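Local coordinates for putative leucoanthocyanidin reductase 1 (Vitis vinifera, PDB 3I6I), which probably catalyses the NADPH-dependent reduction of leucoanthocyanidins to flavan-3-ols in flavonoid biosynthesis, as a Rossmann-fold member of the short-chain dehydrogenase/reductase family, at residues V191-F195 with I276-Q282. Sequence-based numbering, arbitrary orientation.
Sequences VKAYF and IFIKGCQ
Extended backbone at V191-F195, entering strand 193-196, runs past the C-terminal end of helix 266-277 and the turn after it; V191 and F277 CA atoms lie 5.4 Å apart, those of A193 and Q282 5.9 Å. V191, chi1 t, sets its two methyls against the last helical carbonyls and the turn beyond: CG1 is 3.2 Å from I276 O and 3.6 Å from G280 CA, CG2 3.2 Å from F277 O. G280 has positive phi, its N weakly hydrogen-bonded to I276 O. The CA-to-CB bond of K192 points away from 276-282, and its NZ forms a salt bridge with E232, while its carbonyl O accepts from a water (2.8 Å) that also donates to I276 O (2.8 Å) and accepts from Q282 N (3.1 Å). The helix end packs on the middle strand of a small mixed sheet beside the Rossmann domain, near the NADPH site, where N160 touches Q282 and Y194. A193 CB meets I276 CG2 (3.7 Å) and F277 CE1 (3.8 Å). Y194 N is 2.8 Å from modelled Q282 NE2, an amide whose orientation is uncertain; the ring, chi1 m, turns its edge to Q282 O. F195, chi1 m, brings CZ to 4.0 Å from CZ of F277, also m, at that ring's edge, and packs against L233.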
loop_
_atom_site.group_PDB
_atom_site.type_symbol
_atom_site.label_atom_id
_atom_site.label_comp_id
_atom_site.label_asym_id
_atom_site.label_seq_id
_atom_site.Cartn_x
_atom_site.Cartn_y
_atom_site.Cartn_z
ATOM N N VAL A 191 -5.819 1.291 -20.791
ATOM C CA VAL A 191 -4.596 1.612 -20.033
ATOM C C VAL A 191 -4.440 0.565 -18.928
ATOM O O VAL A 191 -5.319 0.361 -18.079
ATOM C CB VAL A 191 -4.593 3.021 -19.487
ATOM C CG1 VAL A 191 -3.290 3.281 -18.655
ATOM C CG2 VAL A 191 -4.702 4.024 -20.609
ATOM N N LYS A 192 -3.310 -0.138 -18.976
ATOM C CA LYS A 192 -3.002 -1.189 -18.021
ATOM C C LYS A 192 -2.668 -0.733 -16.592
ATOM O O LYS A 192 -2.072 0.316 -16.398
ATOM C CB LYS A 192 -1.803 -1.996 -18.537
ATOM C CG LYS A 192 -2.089 -2.786 -19.827
ATOM C CD LYS A 192 -2.899 -4.014 -19.605
ATOM C CE LYS A 192 -2.895 -4.957 -20.811
ATOM N NZ LYS A 192 -3.554 -6.281 -20.505
ATOM N N ALA A 193 -3.088 -1.531 -15.617
ATOM C CA ALA A 193 -2.695 -1.359 -14.211
ATOM C C ALA A 193 -2.418 -2.741 -13.643
ATOM O O ALA A 193 -2.809 -3.743 -14.242
ATOM C CB ALA A 193 -3.788 -0.661 -13.434
ATOM N N TYR A 194 -1.718 -2.817 -12.508
ATOM C CA TYR A 194 -1.499 -4.073 -11.808
ATOM C C TYR A 194 -2.361 -4.143 -10.568
ATOM O O TYR A 194 -2.362 -3.248 -9.750
ATOM C CB TYR A 194 -0.028 -4.246 -11.406
ATOM C CG TYR A 194 0.920 -4.419 -12.564
ATOM C CD1 TYR A 194 1.627 -3.343 -13.076
ATOM C CD2 TYR A 194 1.106 -5.665 -13.149
ATOM C CE1 TYR A 194 2.497 -3.506 -14.151
ATOM C CE2 TYR A 194 1.989 -5.838 -14.182
ATOM C CZ TYR A 194 2.667 -4.756 -14.687
ATOM O OH TYR A 194 3.492 -5.018 -15.742
ATOM N N PHE A 195 -3.099 -5.229 -10.440
ATOM C CA PHE A 195 -4.002 -5.462 -9.295
ATOM C C PHE A 195 -3.487 -6.605 -8.450
ATOM O O PHE A 195 -3.114 -7.673 -8.954
ATOM C CB PHE A 195 -5.426 -5.769 -9.788
ATOM C CG PHE A 195 -6.010 -4.675 -10.613
ATOM C CD1 PHE A 195 -6.695 -3.633 -10.024
ATOM C CD2 PHE A 195 -5.801 -4.635 -11.993
ATOM C CE1 PHE A 195 -7.225 -2.603 -10.781
ATOM C CE2 PHE A 195 -6.321 -3.595 -12.763
ATOM C CZ PHE A 195 -7.053 -2.573 -12.148
ATOM N N ILE A 276 -3.257 6.701 -13.059
ATOM C CA ILE A 276 -3.234 5.284 -13.421
ATOM C C ILE A 276 -3.863 5.037 -14.759
ATOM O O ILE A 276 -3.209 4.448 -15.631
ATOM C CB ILE A 276 -3.896 4.409 -12.382
ATOM C CG1 ILE A 276 -3.261 4.537 -10.993
ATOM C CG2 ILE A 276 -4.034 2.942 -12.875
ATOM C CD1 ILE A 276 -4.175 3.997 -9.863
ATOM N N PHE A 277 -5.125 5.459 -14.912
ATOM C CA PHE A 277 -5.963 4.995 -16.027
ATOM C C PHE A 277 -5.989 5.904 -17.242
ATOM O O PHE A 277 -6.427 5.481 -18.326
ATOM C CB PHE A 277 -7.350 4.654 -15.535
ATOM C CG PHE A 277 -7.364 3.495 -14.583
ATOM C CD1 PHE A 277 -7.090 2.203 -15.028
ATOM C CD2 PHE A 277 -7.560 3.675 -13.246
ATOM C CE1 PHE A 277 -7.054 1.153 -14.151
ATOM C CE2 PHE A 277 -7.508 2.621 -12.354
ATOM C CZ PHE A 277 -7.288 1.343 -12.811
ATOM N N ILE A 278 -5.542 7.135 -17.076
ATOM C CA ILE A 278 -5.316 8.034 -18.206
ATOM C C ILE A 278 -3.838 8.077 -18.592
ATOM O O ILE A 278 -3.503 7.927 -19.761
ATOM C CB ILE A 278 -5.892 9.456 -17.964
ATOM C CG1 ILE A 278 -7.402 9.389 -17.690
ATOM C CG2 ILE A 278 -5.542 10.439 -19.099
ATOM C CD1 ILE A 278 -8.311 8.737 -18.743
ATOM N N LYS A 279 -2.944 8.271 -17.622
ATOM C CA LYS A 279 -1.549 8.530 -17.943
ATOM C C LYS A 279 -0.638 7.286 -17.880
ATOM O O LYS A 279 0.492 7.372 -18.287
ATOM C CB LYS A 279 -0.986 9.642 -17.053
ATOM C CG LYS A 279 -1.798 10.935 -17.183
ATOM C CD LYS A 279 -1.019 12.162 -16.902
ATOM C CE LYS A 279 -0.768 12.261 -15.439
ATOM N NZ LYS A 279 0.119 13.407 -15.091
ATOM N N GLY A 280 -1.136 6.155 -17.392
ATOM C CA GLY A 280 -0.372 4.915 -17.412
ATOM C C GLY A 280 0.755 4.886 -16.413
ATOM O O GLY A 280 1.793 4.252 -16.689
ATOM N N CYS A 281 0.574 5.547 -15.251
ATOM C CA CYS A 281 1.703 5.727 -14.288
ATOM C C CYS A 281 2.315 4.419 -13.726
ATOM O O CYS A 281 3.472 4.406 -13.297
ATOM C CB CYS A 281 1.287 6.680 -13.144
ATOM S SG CYS A 281 0.203 5.960 -11.946
ATOM N N GLN A 282 1.554 3.332 -13.689
ATOM C CA GLN A 282 2.043 2.064 -13.122
ATOM C C GLN A 282 2.895 1.280 -14.114
ATOM O O GLN A 282 3.671 0.391 -13.717
ATOM C CB GLN A 282 0.902 1.172 -12.679
ATOM C CG GLN A 282 0.030 1.797 -11.618
ATOM C CD GLN A 282 -0.979 0.855 -10.952
ATOM O OE1 GLN A 282 -1.708 1.270 -10.013
ATOM N NE2 GLN A 282 -1.036 -0.360 -11.395
HETATM O O HOH W 1 -1.118 2.661 -15.133
#